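Long-range contacts in SVS_variant_AS1 (Streptomyces sp. CWA1, PDB 6TJA), which probably catalyses, as an engineered ancestral form of spiroviolene synthase, the metal-dependent cyclisation of geranylgeranyl diphosphate to the diterpene spiroviolene: residues E27-A32 and E70-L74; T54-F60 and T76-Y81; T199-V203 and E290-Y294. All coordinates share one frame; numbering follows the deposited sequence.

Overall arrangement
Contacts 1 and 2 are neighbours, their centres about 9 Å apart, and both use helix 70-91: its first turn meets helix 25-38 in contact 1, and the following turns meet helix 56-61 in contact 2. Their segments alternate along the chain, so three N-terminal helices close into one cluster, where Ala32 touches Tyr81 and Glu29 touches Ala57. Contact 3 comes later in the sequence and lies about 20 Å from the centre of either, joining the loop after helix 195-199 to helix 289-309. Arg72 against Gly200 links it to contact 1. Together they tie early, middle and late parts of the chain into the all-helical terpene cyclase fold.

Contact 1 of 3, residues E27-A32 and E70-L74; sequences EVEKRA and EDRLL
Glu27 meets the other helix with its aliphatic base, CB lying 4.2 Å from Glu70 OE2. The two acids do not pair; Glu70 is instead held by a salt bridge from its OE1 to Arg24, while Glu27 has a long, weak ion pair with the same arginine. One residue on, Val28 uses both branches. Its CG2 packs 3.7 Å from Glu70 CG, two side chains sliding past each other in opposite directions, and also reaches Leu73 CD2. CG1 sits 3.8 Å from Leu74 CA, over the backbone of the facing helix. A compact, branched residue suits this place, because its two methyls can meet the Glu70 chain and the backbone at Leu74 at once. The pairing is a helix-helix packing of the all-alpha class I terpene cyclase fold; segments 27-32 and 70-74, of helices 25-38 and 70-91, cross at -54° with axes 9.8 Å apart. Arg31 supplies the polar half. A bend at chi3 (63°) swings its guanidinium end-on to Asp71, where both terminal nitrogens grip the single oxygen OD1: Arg31 NH2 to Asp71 OD1 is 2.9 Å and the straighter bond, Arg31 NH1 to Asp71 OD1 3.1 Å. OD1 lies in the guanidinium plane, yet the carboxylate is turned almost perpendicular to it (89°). Leu74 CD2 lies over one guanidinium face, offset toward its rim, 3.5 Å from Arg31 NH2, giving the cation a greasy floor. Last comes Ala32, small enough for Leu74 CD1 to rest 4.0 Å from its CB.

Contact 2 of 3, residues T54-F60 and T76-Y81; sequences THSADFF and TSLFVY
Helix-on-helix packing in the buried core of the alpha-helical terpene cyclase fold brings Ser56 and Ala57 onto Tyr81. Residues 56-60 cross residues 76-81 at 124°, the two short axes only 8.4 Å apart, a closeness that small residues permit. Ser56 CB stands over the centre of the Tyr81 ring as a CH-pi contact, 3.4 Å from the centroid and just 3° off the normal. The phenol thus lies flat beneath the start of the short helix, and its OH accepts a weak hydrogen bond from Ala57 N (3.2 Å to Tyr81 OH), an amide of the first turn of the helix. His55, with positive phi, is the hinge at the N-cap between helices 45-52 and 56-61. Ser56 OG is set beside its own backbone N (chi1 -65°), from where it donates to Thr54 OG1 at 2.7 Å; Thr54 OG1 in turn bonds to Val51 O. Val80 is the apolar wedge: CG1 presses tightly on Ser56 CB, 3.4 Å, and also touches Phe59 CD2 at 3.7 Å, while CG2 leans on Phe60. One turn earlier in helix 70-91, Thr76 OG1 comes 3.3 Å from Phe60 CE2, and Ser77 OG abuts Phe60 CB. Both hydroxyls are bonded back to their own helix, Thr76 to Arg72 O and Ser77 to Leu73 O. With their polar needs met locally, threonine can face the Phe60 ring and serine its CB in the interior, so the two helices are held together mainly by shape and dispersion.

Contact 3 of 3, residues T199-V203 and E290-Y294; sequences TGAEV and ELSTY
Val203 meets Tyr294 before the flat phenol begins: its CG2, oblique to the ring, packs 3.9 Å from Tyr294 CB, the side chains crossing at about a right angle. The tyrosine side chain runs on away from the loop, with Met208 and Leu195 against it, and its OH bonds to Thr217. The Glu290 carboxylate leads away, because the chain bends at chi2 (93°); what faces the loop is its aliphatic part, Glu290 CG lying 3.5 Å from Glu202 O. The valine's other methyl, CG1, reaches Leu291 CB at 4.3 Å, so a beta-branched residue reaches two positions one turn apart, Leu291 and Tyr294. No direct hydrogen bond joins the segments. Instead a water donates to both sides, 2.9 Å to Ala201 O and 2.7 Å to Glu290 O, bridging a loop carbonyl and a helix carbonyl that could not bond to each other. The course of the loop follows from its backbone: Gly200 leaves helix 195-199 with a positive phi (85°), at backbone angles where a CB would jam against the carbonyl O of Thr199, and Ala201 is the centre of an inverse gamma turn. Its small CB faces Thr293 CG2 at 4.1 Å. That methyl stands anti to its own backbone N, with OG1 beside the N (chi1 -62°) and bonded to Ala289 O, so the methyl, not the hydroxyl, faces the loop, and Thr199 CG2 meets Thr293 CG2 at 3.8 Å. Glu202 OE2 bonds to Thr142, just ahead of helix 143-169, and Val203 N to Glu196 of helix 195-199, while Val203 also touches Met208. The loop lies wedged between the start of helix 289-309 and helices 143-169, 195-199 and 205-208.

Contact 1 of 3, residues E27-A32 and E70-L74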
# COMPACT_ATOMS: atom_id res chain seq x y z
N GLU A 27 -28.31 11.96 13.69
CA GLU A 27 -28.33 10.74 14.53
C GLU A 27 -26.92 10.12 14.53
O GLU A 27 -26.46 9.67 15.59
CB GLU A 27 -29.37 9.74 14.03
CG GLU A 27 -30.82 10.15 14.29
CD GLU A 27 -31.44 11.17 13.34
OE1 GLU A 27 -30.78 11.55 12.35
OE2 GLU A 27 -32.59 11.60 13.60
N VAL A 28 -26.27 10.08 13.36
CA VAL A 28 -24.91 9.47 13.23
C VAL A 28 -23.90 10.37 13.94
O VAL A 28 -23.07 9.85 14.64
CB VAL A 28 -24.54 9.18 11.77
CG1 VAL A 28 -23.06 8.93 11.59
CG2 VAL A 28 -25.35 8.00 11.28
N GLU A 29 -23.99 11.69 13.78
CA GLU A 29 -23.05 12.63 14.44
C GLU A 29 -23.11 12.44 15.97
O GLU A 29 -22.06 12.57 16.64
CB GLU A 29 -23.36 14.06 14.04
CG GLU A 29 -22.24 15.03 14.40
CD GLU A 29 -22.61 16.50 14.38
OE1 GLU A 29 -23.61 16.87 13.70
OE2 GLU A 29 -21.89 17.29 15.06
N LYS A 30 -24.28 12.17 16.53
CA LYS A 30 -24.45 12.07 18.00
C LYS A 30 -23.64 10.86 18.46
O LYS A 30 -22.80 11.00 19.35
CB LYS A 30 -25.93 11.91 18.39
CG LYS A 30 -26.43 12.86 19.45
CD LYS A 30 -27.46 12.25 20.40
CE LYS A 30 -27.82 13.21 21.52
NZ LYS A 30 -29.07 12.80 22.21
N ARG A 31 -23.85 9.72 17.82
CA ARG A 31 -23.10 8.47 18.10
C ARG A 31 -21.60 8.72 17.91
O ARG A 31 -20.81 8.21 18.74
CB ARG A 31 -23.66 7.33 17.25
CG ARG A 31 -25.12 7.03 17.58
CD ARG A 31 -25.71 6.04 16.60
NE ARG A 31 -25.04 4.76 16.65
CZ ARG A 31 -25.22 3.77 15.78
NH1 ARG A 31 -26.03 3.91 14.73
NH2 ARG A 31 -24.58 2.63 15.94
N ALA A 32 -21.21 9.50 16.89
CA ALA A 32 -19.80 9.80 16.56
C ALA A 32 -19.17 10.60 17.71
O ALA A 32 -18.07 10.26 18.15
CB ALA A 32 -19.70 10.53 15.24
N GLU A 70 -27.09 2.65 9.08
CA GLU A 70 -26.51 3.69 9.87
C GLU A 70 -25.21 3.31 10.54
O GLU A 70 -24.40 4.14 10.82
CB GLU A 70 -27.48 4.07 10.93
CG GLU A 70 -27.96 5.46 10.84
CD GLU A 70 -29.33 5.62 11.46
OE1 GLU A 70 -30.30 5.60 10.71
OE2 GLU A 70 -29.42 5.77 12.68
N ASP A 71 -25.06 2.05 10.85
CA ASP A 71 -23.85 1.64 11.48
C ASP A 71 -22.71 1.70 10.51
O ASP A 71 -21.61 1.89 10.90
CB ASP A 71 -23.96 0.25 12.09
CG ASP A 71 -25.09 0.11 13.05
OD1 ASP A 71 -25.49 1.03 13.73
OD2 ASP A 71 -25.60 -0.99 13.14
N ARG A 72 -22.98 1.51 9.24
CA ARG A 72 -21.90 1.56 8.21
C ARG A 72 -21.48 3.01 8.00
O ARG A 72 -20.27 3.25 7.90
CB ARG A 72 -22.35 0.93 6.90
CG ARG A 72 -22.47 -0.59 6.96
CD ARG A 72 -23.06 -1.07 5.66
NE ARG A 72 -23.09 -2.51 5.56
CZ ARG A 72 -22.27 -3.28 4.85
NH1 ARG A 72 -21.22 -2.79 4.18
NH2 ARG A 72 -22.50 -4.58 4.84
N LEU A 73 -22.43 3.95 7.99
CA LEU A 73 -22.12 5.39 7.84
C LEU A 73 -21.39 5.85 9.10
O LEU A 73 -20.53 6.75 8.98
CB LEU A 73 -23.40 6.19 7.60
CG LEU A 73 -23.21 7.69 7.46
CD1 LEU A 73 -22.23 8.02 6.33
CD2 LEU A 73 -24.53 8.38 7.22
N LEU A 74 -21.75 5.29 10.26
CA LEU A 74 -21.06 5.67 11.52
C LEU A 74 -19.60 5.24 11.44
O LEU A 74 -18.73 6.07 11.69
CB LEU A 74 -21.76 5.05 12.74
CG LEU A 74 -21.02 5.24 14.06
CD1 LEU A 74 -20.75 6.73 14.32
CD2 LEU A 74 -21.82 4.61 15.21

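Contact 2 of 3, residues T54-F60 and T76-Y81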
# COMPACT_ATOMS: atom_id res chain seq x y z
N THR A 54 -14.48 19.31 13.60
CA THR A 54 -14.28 18.93 12.17
C THR A 54 -15.64 18.68 11.50
O THR A 54 -15.71 18.92 10.30
CB THR A 54 -13.37 17.71 11.95
OG1 THR A 54 -13.98 16.56 12.54
CG2 THR A 54 -11.97 17.95 12.48
N HIS A 55 -16.66 18.25 12.26
CA HIS A 55 -17.98 17.78 11.75
C HIS A 55 -17.73 16.72 10.68
O HIS A 55 -18.19 16.90 9.55
CB HIS A 55 -18.83 18.91 11.17
CG HIS A 55 -19.09 20.02 12.12
ND1 HIS A 55 -20.07 19.94 13.08
CD2 HIS A 55 -18.48 21.21 12.27
CE1 HIS A 55 -20.08 21.05 13.79
NE2 HIS A 55 -19.10 21.85 13.31
N SER A 56 -16.99 15.67 11.02
CA SER A 56 -16.62 14.65 10.02
C SER A 56 -17.86 13.82 9.65
O SER A 56 -17.87 13.27 8.55
CB SER A 56 -15.46 13.86 10.49
OG SER A 56 -14.33 14.71 10.58
N ALA A 57 -18.89 13.76 10.49
CA ALA A 57 -20.12 13.00 10.18
C ALA A 57 -20.90 13.76 9.10
O ALA A 57 -21.33 13.14 8.14
CB ALA A 57 -20.94 12.78 11.42
N ASP A 58 -20.92 15.08 9.17
CA ASP A 58 -21.49 15.94 8.11
C ASP A 58 -20.72 15.67 6.81
O ASP A 58 -21.34 15.50 5.74
CB ASP A 58 -21.43 17.43 8.51
CG ASP A 58 -22.25 18.35 7.62
OD1 ASP A 58 -23.48 18.49 7.91
OD2 ASP A 58 -21.68 18.93 6.66
N PHE A 59 -19.39 15.65 6.90
CA PHE A 59 -18.47 15.42 5.76
C PHE A 59 -18.87 14.11 5.08
O PHE A 59 -19.20 14.16 3.90
CB PHE A 59 -17.02 15.47 6.23
CG PHE A 59 -16.01 15.17 5.16
CD1 PHE A 59 -15.51 16.18 4.38
CD2 PHE A 59 -15.55 13.88 4.97
CE1 PHE A 59 -14.57 15.91 3.40
CE2 PHE A 59 -14.59 13.61 4.01
CZ PHE A 59 -14.11 14.63 3.21
N PHE A 60 -18.82 12.96 5.75
CA PHE A 60 -18.93 11.67 5.05
C PHE A 60 -20.40 11.32 4.75
O PHE A 60 -20.61 10.53 3.82
CB PHE A 60 -18.22 10.53 5.76
CG PHE A 60 -17.85 9.43 4.80
CD1 PHE A 60 -16.90 9.64 3.82
CD2 PHE A 60 -18.51 8.21 4.82
CE1 PHE A 60 -16.59 8.66 2.89
CE2 PHE A 60 -18.16 7.21 3.93
CZ PHE A 60 -17.20 7.44 2.97
N THR A 76 -17.54 4.43 8.97
CA THR A 76 -16.74 5.18 7.96
C THR A 76 -16.58 6.63 8.45
O THR A 76 -15.46 7.13 8.38
CB THR A 76 -17.38 5.04 6.58
OG1 THR A 76 -18.72 5.51 6.68
CG2 THR A 76 -17.36 3.60 6.09
N SER A 77 -17.63 7.25 9.01
CA SER A 77 -17.52 8.62 9.60
C SER A 77 -16.45 8.66 10.70
O SER A 77 -15.68 9.59 10.74
CB SER A 77 -18.85 9.12 10.08
OG SER A 77 -19.69 9.44 8.99
N LEU A 78 -16.38 7.66 11.58
CA LEU A 78 -15.34 7.60 12.65
C LEU A 78 -13.94 7.70 12.04
O LEU A 78 -13.11 8.49 12.55
CB LEU A 78 -15.50 6.29 13.44
CG LEU A 78 -16.80 6.18 14.23
CD1 LEU A 78 -16.76 4.95 15.12
CD2 LEU A 78 -17.04 7.43 15.06
N PHE A 79 -13.65 6.95 10.98
CA PHE A 79 -12.31 7.00 10.36
C PHE A 79 -12.04 8.41 9.86
O PHE A 79 -10.88 8.78 9.80
CB PHE A 79 -12.09 6.04 9.20
CG PHE A 79 -10.73 6.22 8.58
CD1 PHE A 79 -9.59 5.80 9.26
CD2 PHE A 79 -10.57 6.86 7.37
CE1 PHE A 79 -8.33 5.96 8.70
CE2 PHE A 79 -9.30 7.10 6.86
CZ PHE A 79 -8.18 6.65 7.54
N VAL A 80 -13.05 9.16 9.45
CA VAL A 80 -12.78 10.55 8.96
C VAL A 80 -12.36 11.41 10.16
O VAL A 80 -11.42 12.24 9.96
CB VAL A 80 -13.94 11.19 8.19
CG1 VAL A 80 -13.62 12.66 7.87
CG2 VAL A 80 -14.25 10.42 6.92
N TYR A 81 -12.98 11.22 11.33
CA TYR A 81 -12.57 11.92 12.59
C TYR A 81 -11.11 11.54 12.90
O TYR A 81 -10.23 12.43 13.14
CB TYR A 81 -13.49 11.58 13.76
CG TYR A 81 -14.83 12.29 13.74
CD1 TYR A 81 -14.93 13.63 14.04
CD2 TYR A 81 -15.99 11.62 13.40
CE1 TYR A 81 -16.16 14.29 14.01
CE2 TYR A 81 -17.22 12.25 13.40
CZ TYR A 81 -17.30 13.60 13.69
OH TYR A 81 -18.49 14.23 13.64

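Contact 3 of 3, residues T199-V203 and E290-Y294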
# COMPACT_ATOMS: atom_id res chain seq x y z
N THR A 199 -22.04 2.01 2.00
CA THR A 199 -23.07 1.67 1.07
C THR A 199 -23.48 0.19 0.98
O THR A 199 -24.60 -0.11 0.78
CB THR A 199 -22.50 2.25 -0.23
OG1 THR A 199 -23.11 3.48 -0.57
CG2 THR A 199 -22.45 1.38 -1.31
N GLY A 200 -22.55 -0.72 1.16
CA GLY A 200 -22.82 -2.13 1.08
C GLY A 200 -22.78 -2.71 -0.31
O GLY A 200 -22.84 -3.87 -0.49
N ALA A 201 -22.69 -1.85 -1.30
CA ALA A 201 -22.67 -2.22 -2.72
C ALA A 201 -21.26 -2.72 -3.10
O ALA A 201 -20.49 -1.90 -3.60
CB ALA A 201 -23.20 -1.04 -3.53
N GLU A 202 -20.94 -4.01 -2.91
CA GLU A 202 -19.60 -4.59 -3.27
C GLU A 202 -19.31 -4.53 -4.79
O GLU A 202 -19.94 -5.28 -5.57
CB GLU A 202 -19.43 -6.04 -2.79
CG GLU A 202 -17.96 -6.49 -2.89
CD GLU A 202 -17.59 -7.94 -2.55
OE1 GLU A 202 -18.51 -8.83 -2.54
OE2 GLU A 202 -16.38 -8.18 -2.28
N VAL A 203 -18.33 -3.73 -5.21
CA VAL A 203 -17.95 -3.62 -6.65
C VAL A 203 -17.06 -4.81 -7.01
O VAL A 203 -16.04 -5.01 -6.36
CB VAL A 203 -17.23 -2.29 -6.95
CG1 VAL A 203 -16.96 -2.08 -8.43
CG2 VAL A 203 -17.98 -1.12 -6.35
N GLU A 290 -23.60 -1.77 -8.79
CA GLU A 290 -22.60 -1.51 -7.72
C GLU A 290 -21.59 -0.47 -8.20
O GLU A 290 -21.31 0.48 -7.43
CB GLU A 290 -21.95 -2.82 -7.29
CG GLU A 290 -22.94 -3.82 -6.69
CD GLU A 290 -23.53 -4.83 -7.66
OE1 GLU A 290 -23.16 -4.80 -8.87
OE2 GLU A 290 -24.37 -5.64 -7.22
N LEU A 291 -21.10 -0.57 -9.44
CA LEU A 291 -20.08 0.39 -9.97
C LEU A 291 -20.76 1.74 -10.13
O LEU A 291 -20.12 2.75 -9.81
CB LEU A 291 -19.49 -0.09 -11.29
CG LEU A 291 -18.56 0.88 -12.03
CD1 LEU A 291 -17.32 1.24 -11.22
CD2 LEU A 291 -18.14 0.29 -13.38
N SER A 292 -22.03 1.75 -10.56
CA SER A 292 -22.83 2.99 -10.70
C SER A 292 -22.89 3.71 -9.36
O SER A 292 -22.64 4.90 -9.34
CB SER A 292 -24.21 2.72 -11.25
OG SER A 292 -24.10 2.17 -12.55
N THR A 293 -23.22 2.99 -8.29
CA THR A 293 -23.31 3.53 -6.91
C THR A 293 -21.96 4.15 -6.51
O THR A 293 -21.95 5.30 -6.02
CB THR A 293 -23.77 2.41 -5.99
OG1 THR A 293 -25.07 2.02 -6.43
CG2 THR A 293 -23.80 2.85 -4.55
N TYR A 294 -20.88 3.39 -6.65
CA TYR A 294 -19.48 3.83 -6.41
C TYR A 294 -19.25 5.15 -7.18
O TYR A 294 -18.89 6.14 -6.53
CB TYR A 294 -18.48 2.74 -6.82
CG TYR A 294 -17.04 3.17 -6.66
CD1 TYR A 294 -16.51 3.40 -5.41
CD2 TYR A 294 -16.24 3.39 -7.75
CE1 TYR A 294 -15.20 3.83 -5.25
CE2 TYR A 294 -14.92 3.78 -7.62
CZ TYR A 294 -14.40 4.02 -6.36
OH TYR A 294 -13.11 4.43 -6.22
O HOH W 1 -20.51 0.76 -4.83